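Local coordinates for beta-glucanase (Bacteroides thetaiotaomicron, PDB 6EUG), which probably hydrolyses beta-1,3-galactosidic bonds; this chain is the family 43 glycoside hydrolase part of a longer protein, captured with glucoimidazole, at residues G48-L51 with K56-W59; G90-V95 with F123-H128; M109-V114 with M336-R341. One frame throughout, in Å; residues are numbered along the deposited sequence.

Contact 1: G48-L51 with K56-W59; sequences GGIL and KYYW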
loop_
_atom_site.group_PDB
_atom_site.type_symbol
_atom_site.label_atom_id
_atom_site.label_comp_id
_atom_site.label_asym_id
_atom_site.label_seq_id
_atom_site.Cartn_x
_atom_site.Cartn_y
_atom_site.Cartn_z
ATOM N N GLY A 48 7.533 -2.195 -0.995
ATOM C CA GLY A 48 7.604 -3.094 0.159
ATOM C C GLY A 48 7.062 -2.553 1.472
ATOM O O GLY A 48 6.409 -1.503 1.539
ATOM N N GLY A 49 7.275 -3.347 2.499
ATOM C CA GLY A 49 7.008 -2.978 3.896
ATOM C C GLY A 49 7.733 -3.923 4.838
ATOM O O GLY A 49 8.262 -4.943 4.382
ATOM N N ILE A 50 7.751 -3.592 6.144
ATOM C CA ILE A 50 8.601 -4.267 7.125
ATOM C C ILE A 50 7.790 -4.620 8.381
ATOM O O ILE A 50 6.894 -3.881 8.799
ATOM C CB ILE A 50 9.852 -3.391 7.457
ATOM C CG1 ILE A 50 10.784 -3.315 6.229
ATOM C CG2 ILE A 50 10.588 -3.923 8.685
ATOM C CD1 ILE A 50 11.992 -2.403 6.390
ATOM N N LEU A 51 8.083 -5.778 8.963
ATOM C CA LEU A 51 7.688 -6.052 10.356
ATOM C C LEU A 51 8.839 -6.602 11.211
ATOM O O LEU A 51 9.849 -7.053 10.677
ATOM C CB LEU A 51 6.524 -7.008 10.390
ATOM C CG LEU A 51 6.747 -8.433 9.869
ATOM C CD1 LEU A 51 7.495 -9.325 10.852
ATOM C CD2 LEU A 51 5.407 -9.088 9.570
ATOM N N LYS A 56 14.106 -9.977 14.929
ATOM C CA LYS A 56 14.550 -9.625 13.555
ATOM C C LYS A 56 13.494 -8.839 12.763
ATOM O O LYS A 56 12.283 -9.067 12.896
ATOM C CB LYS A 56 14.866 -10.886 12.712
ATOM C CG LYS A 56 15.897 -11.852 13.257
ATOM C CD LYS A 56 16.198 -12.968 12.258
ATOM C CE LYS A 56 17.337 -13.853 12.739
ATOM N NZ LYS A 56 18.012 -14.517 11.586
ATOM N N TYR A 57 13.969 -7.948 11.912
ATOM C CA TYR A 57 13.166 -7.262 10.905
ATOM C C TYR A 57 13.054 -8.144 9.645
ATOM O O TYR A 57 14.038 -8.726 9.225
ATOM C CB TYR A 57 13.810 -5.888 10.537
ATOM C CG TYR A 57 13.881 -4.961 11.733
ATOM C CD1 TYR A 57 12.816 -4.144 12.055
ATOM C CD2 TYR A 57 15.045 -4.878 12.507
ATOM C CE1 TYR A 57 12.856 -3.333 13.178
ATOM C CE2 TYR A 57 15.108 -4.089 13.630
ATOM C CZ TYR A 57 14.048 -3.265 13.933
ATOM O OH TYR A 57 14.118 -2.464 15.062
ATOM N N TYR A 58 11.839 -8.230 9.098
ATOM C CA TYR A 58 11.540 -8.849 7.792
ATOM C C TYR A 58 10.990 -7.811 6.818
ATOM O O TYR A 58 10.025 -7.127 7.138
ATOM C CB TYR A 58 10.565 -10.013 7.980
ATOM C CG TYR A 58 11.151 -11.117 8.833
ATOM C CD1 TYR A 58 11.064 -11.082 10.235
ATOM C CD2 TYR A 58 11.809 -12.186 8.265
ATOM C CE1 TYR A 58 11.622 -12.098 11.017
ATOM C CE2 TYR A 58 12.358 -13.199 9.049
ATOM C CZ TYR A 58 12.275 -13.150 10.426
ATOM O OH TYR A 58 12.859 -14.152 11.227
ATOM N N TRP A 59 11.631 -7.733 5.642
ATOM C CA TRP A 59 11.298 -6.803 4.545
ATOM C C TRP A 59 10.724 -7.634 3.404
ATOM O O TRP A 59 11.407 -8.497 2.891
ATOM C CB TRP A 59 12.565 -6.082 4.113
ATOM C CG TRP A 59 12.488 -5.067 2.964
ATOM C CD1 TRP A 59 11.392 -4.730 2.191
ATOM C CD2 TRP A 59 13.587 -4.286 2.456
ATOM N NE1 TRP A 59 11.764 -3.765 1.256
ATOM C CE2 TRP A 59 13.100 -3.501 1.389
ATOM C CE3 TRP A 59 14.954 -4.196 2.790
ATOM C CZ2 TRP A 59 13.931 -2.644 0.647
ATOM C CZ3 TRP A 59 15.772 -3.334 2.081
ATOM C CH2 TRP A 59 15.267 -2.561 1.016
#
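Ile50 sets CG1 beside its own backbone N (chi1 -68°), which brings Ile50 CG1 to 3.9 Å from Trp59 CB. The indole of Trp59 swings to the side of its carbonyl carbon (chi1 179°). This places it where Ile50 CD1 lies over one of its faces, offset toward the rim. The other branch turns to Tyr57: Ile50 CG2 meets the edge of that ring, near its plane, 4.0 Å from Tyr57 CD1. One isoleucine thus spreads its two branches between two aromatic residues of the facing strand. Gly48, which has no side chain, brings its CA to the edge of the indole. Leu51 and Tyr58 meet on the other face of the sheet, where Leu51 CD1 is 4.0 Å from Tyr58 CD1.

The segments are the two arms of an antiparallel beta hairpin. Leu51 and Tyr58 are a hydrogen-bonded pair. Leu51 N gives a bond of 3.0 Å to Tyr58 O, in the carbonyl plane. Tyr58 N returns one of 2.8 Å to Leu51 O, almost straight at 173°. Each oxygen also takes a CA-H contact: Ile50 CA is 3.2 Å from Tyr58 O, and Tyr57 CA is 3.3 Å from Leu51 O. Ile50 and Trp59 form the adjoining non-hydrogen-bonded pair.

The hairpin starts a four-stranded blade of the five-bladed beta-propeller known for family 43. Strand 48-53 is an outermost strand of this sheet, and strand 56-62 also bonds to strand 74-80. The Ile50 and Trp59 face packs on the last blade: Ile50 touches Leu325 of strand 320-327, and Tyr350 of strand 349-357 is edge-to-face with Trp59.

Contact 2: G90-V95 with F123-H128; sequences GIALAV and FVMWLH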
loop_
_atom_site.group_PDB
_atom_site.type_symbol
_atom_site.label_atom_id
_atom_site.label_comp_id
_atom_site.label_asym_id
_atom_site.label_seq_id
_atom_site.Cartn_x
_atom_site.Cartn_y
_atom_site.Cartn_z
ATOM N N GLY A 90 14.714 -15.695 0.388
ATOM C CA GLY A 90 14.016 -16.318 -0.736
ATOM C C GLY A 90 12.626 -15.764 -0.950
ATOM O O GLY A 90 12.196 -14.808 -0.263
ATOM N N ILE A 91 11.938 -16.379 -1.903
ATOM C CA ILE A 91 10.581 -15.996 -2.302
ATOM C C ILE A 91 9.586 -16.522 -1.270
ATOM O O ILE A 91 9.472 -17.732 -1.079
ATOM C CB ILE A 91 10.238 -16.550 -3.698
ATOM C CG1 ILE A 91 11.140 -15.884 -4.765
ATOM C CG2 ILE A 91 8.750 -16.355 -4.009
ATOM C CD1 ILE A 91 10.843 -14.415 -5.063
ATOM N N ALA A 92 8.898 -15.600 -0.597
ATOM C CA ALA A 92 7.942 -15.885 0.490
ATOM C C ALA A 92 6.584 -16.308 -0.059
ATOM O O ALA A 92 5.927 -17.173 0.512
ATOM C CB ALA A 92 7.756 -14.646 1.378
ATOM N N LEU A 93 6.122 -15.655 -1.134
ATOM C CA LEU A 93 4.876 -16.085 -1.837
ATOM C C LEU A 93 5.201 -16.186 -3.318
ATOM O O LEU A 93 5.387 -15.170 -4.003
ATOM C CB LEU A 93 3.697 -15.127 -1.659
ATOM C CG LEU A 93 2.370 -15.546 -2.356
ATOM C CD1 LEU A 93 1.729 -16.794 -1.759
ATOM C CD2 LEU A 93 1.375 -14.391 -2.281
ATOM N N ALA A 94 5.279 -17.430 -3.788
ATOM C CA ALA A 94 5.627 -17.729 -5.181
ATOM C C ALA A 94 4.419 -17.728 -6.126
ATOM O O ALA A 94 3.317 -18.172 -5.760
ATOM C CB ALA A 94 6.277 -19.107 -5.230
ATOM N N VAL A 95 4.646 -17.333 -7.382
ATOM C CA VAL A 95 3.646 -17.591 -8.422
ATOM C C VAL A 95 3.413 -19.095 -8.527
ATOM O O VAL A 95 4.324 -19.879 -8.300
ATOM C CB VAL A 95 4.054 -17.021 -9.809
ATOM C CG1 VAL A 95 4.074 -15.489 -9.786
ATOM C CG2 VAL A 95 5.404 -17.525 -10.284
ATOM N N PHE A 123 0.991 -15.301 10.478
ATOM C CA PHE A 123 1.381 -14.159 9.639
ATOM C C PHE A 123 0.487 -14.076 8.403
ATOM O O PHE A 123 0.326 -15.055 7.684
ATOM C CB PHE A 123 2.838 -14.277 9.222
ATOM C CG PHE A 123 3.781 -14.246 10.393
ATOM C CD1 PHE A 123 4.061 -15.420 11.101
ATOM C CD2 PHE A 123 4.355 -13.052 10.814
ATOM C CE1 PHE A 123 4.917 -15.393 12.205
ATOM C CE2 PHE A 123 5.209 -13.024 11.919
ATOM C CZ PHE A 123 5.495 -14.193 12.595
ATOM N N VAL A 124 -0.093 -12.887 8.173
ATOM C CA VAL A 124 -1.069 -12.699 7.118
ATOM C C VAL A 124 -0.533 -11.659 6.115
ATOM O O VAL A 124 -0.255 -10.504 6.496
ATOM C CB VAL A 124 -2.414 -12.229 7.706
ATOM C CG1 VAL A 124 -3.450 -12.078 6.594
ATOM C CG2 VAL A 124 -2.883 -13.202 8.809
ATOM N N MET A 125 -0.400 -12.084 4.855
ATOM C CA MET A 125 0.013 -11.230 3.709
ATOM C C MET A 125 -1.189 -10.825 2.852
ATOM O O MET A 125 -1.990 -11.680 2.447
ATOM C CB MET A 125 1.021 -11.968 2.823
ATOM C CG MET A 125 1.688 -11.105 1.756
ATOM S SD MET A 125 2.742 -12.053 0.627
ATOM C CE MET A 125 4.203 -12.329 1.646
ATOM N N TRP A 126 -1.315 -9.516 2.590
ATOM C CA TRP A 126 -2.254 -9.014 1.596
ATOM C C TRP A 126 -1.437 -8.362 0.487
ATOM O O TRP A 126 -0.346 -7.818 0.739
ATOM C CB TRP A 126 -3.244 -7.988 2.202
ATOM C CG TRP A 126 -4.354 -8.623 3.064
ATOM C CD1 TRP A 126 -4.272 -8.962 4.372
ATOM C CD2 TRP A 126 -5.699 -8.937 2.656
ATOM N NE1 TRP A 126 -5.460 -9.476 4.809
ATOM C CE2 TRP A 126 -6.372 -9.438 3.794
ATOM C CE3 TRP A 126 -6.404 -8.820 1.456
ATOM C CZ2 TRP A 126 -7.700 -9.881 3.751
ATOM C CZ3 TRP A 126 -7.728 -9.241 1.412
ATOM C CH2 TRP A 126 -8.365 -9.765 2.567
ATOM N N LEU A 127 -1.954 -8.426 -0.736
ATOM C CA LEU A 127 -1.276 -7.815 -1.888
ATOM C C LEU A 127 -2.283 -7.435 -2.978
ATOM O O LEU A 127 -3.400 -7.946 -2.986
ATOM C CB LEU A 127 -0.185 -8.756 -2.404
ATOM C CG LEU A 127 -0.707 -10.106 -2.901
ATOM C CD1 LEU A 127 0.018 -10.501 -4.169
ATOM C CD2 LEU A 127 -0.596 -11.219 -1.866
ATOM N N HIS A 128 -1.858 -6.563 -3.904
ATOM C CA HIS A 128 -2.602 -6.215 -5.123
ATOM C C HIS A 128 -2.348 -7.283 -6.171
ATOM O O HIS A 128 -1.219 -7.537 -6.500
ATOM C CB HIS A 128 -2.108 -4.830 -5.590
ATOM C CG HIS A 128 -2.651 -4.354 -6.915
ATOM N ND1 HIS A 128 -2.071 -3.300 -7.597
ATOM C CD2 HIS A 128 -3.701 -4.765 -7.675
ATOM C CE1 HIS A 128 -2.720 -3.112 -8.735
ATOM N NE2 HIS A 128 -3.718 -3.979 -8.803
#
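Ala92 and Leu93 form a classic beta bulge, and both turn their CB atoms toward Met125 on strand 122-130. The bulge interrupts strand 87-94, an outermost strand of one blade of the beta-propeller. Strand 122-130 belongs to the next blade, so this is packing between two sheets. It is wholly apolar.

Ala92 comes first. Its methyl faces the end of the methionine, with Ala92 CB 4.3 Å from Met125 CE. Its backbone bonds to Ile75 of strand 74-80, as does that of Leu93. Two successive residues thus answer a single residue on the neighbouring strand. The bulge lets both side chains serve the same interface.

Leu93 carries most of the contact. Its CG lies anti to the backbone N (chi1 -179°), a torsion that carries CG and its methyls to the methionine and to Leu127. Leu93 CB lies 3.9 Å from Met125 SD. Leu93 CD2 is almost as close to the same sulfur, at 4.0 Å. The sulfur therefore rests against both the root and one branch of the leucine. The methionine runs extended as far as SD and then bends at chi3 (-77°), which turns its methyl back to Ala92.

All four touching residues are buried. Ala144 of strand 140-146 touches Leu93, and Val114 and Met109 of strand 108-117 touch Met125 and Leu127 respectively. Two methyl groups finish the contact: Leu93 CD2 meets Leu127 CD2 at 3.8 Å.

Contact 3: M109-V114 with M336-R341; sequences MERPKV and MADMWR. With GIM (glucoimidazole), chain B.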
loop_
_atom_site.group_PDB
_atom_site.type_symbol
_atom_site.label_atom_id
_atom_site.label_comp_id
_atom_site.label_asym_id
_atom_site.label_seq_id
_atom_site.Cartn_x
_atom_site.Cartn_y
_atom_site.Cartn_z
ATOM N N MET A 109 1.611 -9.132 -9.221
ATOM C CA MET A 109 1.603 -9.132 -7.766
ATOM C C MET A 109 2.366 -7.887 -7.310
ATOM O O MET A 109 3.582 -7.795 -7.532
ATOM C CB MET A 109 2.305 -10.398 -7.275
ATOM C CG MET A 109 1.574 -11.690 -7.624
ATOM S SD MET A 109 2.604 -13.065 -7.128
ATOM C CE MET A 109 1.490 -14.130 -6.227
ATOM N N GLU A 110 1.646 -6.929 -6.699
ATOM C CA GLU A 110 2.202 -5.628 -6.264
ATOM C C GLU A 110 1.879 -5.234 -4.814
ATOM O O GLU A 110 0.875 -5.670 -4.228
ATOM C CB GLU A 110 1.758 -4.488 -7.199
ATOM C CG GLU A 110 2.336 -4.624 -8.602
ATOM C CD GLU A 110 1.907 -3.551 -9.596
ATOM O OE1 GLU A 110 1.087 -2.651 -9.251
ATOM O OE2 GLU A 110 2.373 -3.635 -10.775
ATOM N N ARG A 111 2.795 -4.452 -4.253
ATOM C CA ARG A 111 2.608 -3.776 -2.980
ATOM C C ARG A 111 2.223 -4.703 -1.831
ATOM O O ARG A 111 1.332 -4.399 -1.042
ATOM C CB ARG A 111 1.669 -2.561 -3.145
ATOM C CG ARG A 111 2.245 -1.461 -4.024
ATOM C CD ARG A 111 1.452 -0.143 -4.035
ATOM N NE ARG A 111 2.071 0.802 -4.973
ATOM C CZ ARG A 111 3.148 1.558 -4.721
ATOM N NH1 ARG A 111 3.706 1.603 -3.524
ATOM N NH2 ARG A 111 3.662 2.346 -5.679
ATOM N N PRO A 112 2.979 -5.817 -1.662
ATOM C CA PRO A 112 2.667 -6.703 -0.551
ATOM C C PRO A 112 2.864 -6.078 0.826
ATOM O O PRO A 112 3.774 -5.247 1.011
ATOM C CB PRO A 112 3.688 -7.836 -0.725
ATOM C CG PRO A 112 4.892 -7.119 -1.306
ATOM C CD PRO A 112 4.280 -6.136 -2.276
ATOM N N LYS A 113 2.072 -6.522 1.785
ATOM C CA LYS A 113 2.215 -6.145 3.198
ATOM C C LYS A 113 1.923 -7.361 4.065
ATOM O O LYS A 113 1.054 -8.155 3.743
ATOM C CB LYS A 113 1.279 -4.991 3.596
ATOM C CG LYS A 113 1.358 -3.752 2.672
ATOM C CD LYS A 113 2.662 -2.987 2.890
ATOM C CE LYS A 113 2.825 -1.860 1.891
ATOM N NZ LYS A 113 3.051 -2.372 0.476
ATOM N N VAL A 114 2.648 -7.470 5.171
ATOM C CA VAL A 114 2.463 -8.557 6.148
ATOM C C VAL A 114 2.210 -7.989 7.539
ATOM O O VAL A 114 2.957 -7.086 7.985
ATOM C CB VAL A 114 3.697 -9.528 6.179
ATOM C CG1 VAL A 114 3.490 -10.673 7.136
ATOM C CG2 VAL A 114 3.971 -10.093 4.786
ATOM N N MET A 336 9.596 5.179 4.046
ATOM C CA MET A 336 10.145 4.319 2.988
ATOM C C MET A 336 9.439 4.629 1.670
ATOM O O MET A 336 8.191 4.687 1.601
ATOM C CB MET A 336 9.967 2.826 3.327
ATOM C CG MET A 336 10.712 2.351 4.566
ATOM S SD MET A 336 10.302 0.676 5.062
ATOM C CE MET A 336 10.535 -0.234 3.532
ATOM N N ALA A 337 10.247 4.792 0.618
ATOM C CA ALA A 337 9.749 5.044 -0.719
ATOM C C ALA A 337 10.558 4.270 -1.752
ATOM O O ALA A 337 11.690 3.856 -1.471
ATOM C CB ALA A 337 9.795 6.540 -1.044
ATOM N N ASP A 338 9.965 4.113 -2.946
ATOM C CA ASP A 338 10.633 3.553 -4.147
ATOM C C ASP A 338 11.085 4.678 -5.075
ATOM O O ASP A 338 10.373 5.705 -5.192
ATOM C CB ASP A 338 9.676 2.626 -4.892
ATOM C CG ASP A 338 9.320 1.420 -4.070
ATOM O OD1 ASP A 338 10.226 0.552 -3.831
ATOM O OD2 ASP A 338 8.144 1.337 -3.662
ATOM N N MET A 339 12.259 4.528 -5.708
ATOM C CA MET A 339 12.692 5.427 -6.787
ATOM C C MET A 339 12.653 4.626 -8.107
ATOM O O MET A 339 13.599 3.890 -8.419
ATOM C CB MET A 339 14.096 5.949 -6.451
ATOM C CG MET A 339 14.606 7.117 -7.266
ATOM S SD MET A 339 16.288 7.613 -6.794
ATOM C CE MET A 339 16.095 7.638 -5.092
ATOM N N TRP A 340 11.539 4.712 -8.838
ATOM C CA TRP A 340 11.259 3.768 -9.916
ATOM C C TRP A 340 12.092 4.082 -11.168
ATOM O O TRP A 340 12.211 5.260 -11.554
ATOM C CB TRP A 340 9.776 3.777 -10.311
ATOM C CG TRP A 340 8.819 3.332 -9.234
ATOM C CD1 TRP A 340 7.933 4.113 -8.591
ATOM C CD2 TRP A 340 8.643 2.008 -8.725
ATOM N NE1 TRP A 340 7.210 3.372 -7.704
ATOM C CE2 TRP A 340 7.663 2.082 -7.727
ATOM C CE3 TRP A 340 9.291 0.783 -8.960
ATOM C CZ2 TRP A 340 7.224 0.975 -7.039
ATOM C CZ3 TRP A 340 8.859 -0.335 -8.292
ATOM C CH2 TRP A 340 7.856 -0.234 -7.295
ATOM N N ARG A 341 12.633 3.023 -11.787
ATOM C CA ARG A 341 13.316 3.096 -13.105
ATOM C C ARG A 341 12.538 2.226 -14.086
ATOM O O ARG A 341 12.807 1.028 -14.225
ATOM C CB ARG A 341 14.759 2.619 -13.001
ATOM C CG ARG A 341 15.593 3.563 -12.176
ATOM C CD ARG A 341 17.057 3.222 -12.231
ATOM N NE ARG A 341 17.833 4.247 -11.529
ATOM C CZ ARG A 341 19.095 4.570 -11.790
ATOM N NH1 ARG A 341 19.789 3.965 -12.764
ATOM N NH2 ARG A 341 19.665 5.523 -11.068
HETATM C C1 GIM B . 1.250 2.845 -10.186
HETATM C C2 GIM B . 1.349 2.134 -8.892
HETATM N N10 GIM B . 1.742 2.421 -11.363
HETATM C C3 GIM B . 2.420 1.032 -8.988
HETATM C C4 GIM B . 2.241 0.262 -10.331
HETATM C C5 GIM B . 2.549 1.180 -11.524
HETATM C C6 GIM B . 2.293 0.514 -12.875
HETATM C C7 GIM B . 0.692 4.346 -11.692
HETATM C C8 GIM B . 1.421 3.347 -12.306
HETATM N N1 GIM B . 0.599 4.020 -10.383
HETATM O O3 GIM B . 2.289 0.101 -7.903
HETATM O O2 GIM B . 1.488 3.120 -7.834
HETATM O O4 GIM B . 0.926 -0.328 -10.492
HETATM O O6 GIM B . 0.898 0.305 -13.073
HETATM O O HOH W 1 6.231 3.022 -4.265
#
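The glucoimidazole pocket brings these segments together, where the end of Arg111 comes close to Asp338 and Trp340. Arg111 has an extended chain from CG to NE that carries its guanidinium to the side of the ligand that bears O2 and O3. Arg111 NH2 donates to ligand O2 at 3.2 Å (146° at the hydrogen), and Arg111 NE makes a weak bond of 3.0 Å to ligand O3. Glu110 holds the adjoining hydroxyls with one oxygen: Glu110 OE1 accepts from ligand O4 at 2.6 Å and from ligand O3 at 3.3 Å. O3 is thus shared between the two residues.

Arg111 and Asp338 meet through water 1. The water accepts from Arg111 NH1 at 3.0 Å and lies 2.6 Å from Asp338 OD2, to which it probably donates. Directly, Arg111 NH1 and Asp338 OD2 stay 4.4 Å apart, with the oxygen well out of the guanidinium plane. This is attraction of charges, not a salt bridge. Trp340 presents its ring edge to the arginine, its CZ2 4.1 Å from Arg111 NH2. The CB of Asp338 lies against one face of that indole.

Asp338 OD1 is bonded to Gly47 N, and Trp340 NE1 to Gln320 OE1; Asp214 and Gln320 also bind the ligand. Strand 108-117 is an outermost strand of its blade. Strand 332-339 lies in the last blade, between strands 349-357 and 320-327.

Overall arrangement
From the N terminus, contact 1 closes first, as a tight hairpin of neighbouring strands in one blade. Contact 2 follows in series. It ties the outermost strand 87-94 of that same blade to strand 122-130 of the next. Contact 3 opens between the two segments of contact 2, so these two cross. It then closes a span of more than 220 residues, joining 109-114 to the last blade. Strands 108-117 and 122-130 are sheet neighbours, linking contacts 2 and 3 directly. Contact 1 packs on both: Leu51 touches Phe123 and Val114, and Ile50 touches Met336. The centres lie about 12 to 13 Å apart.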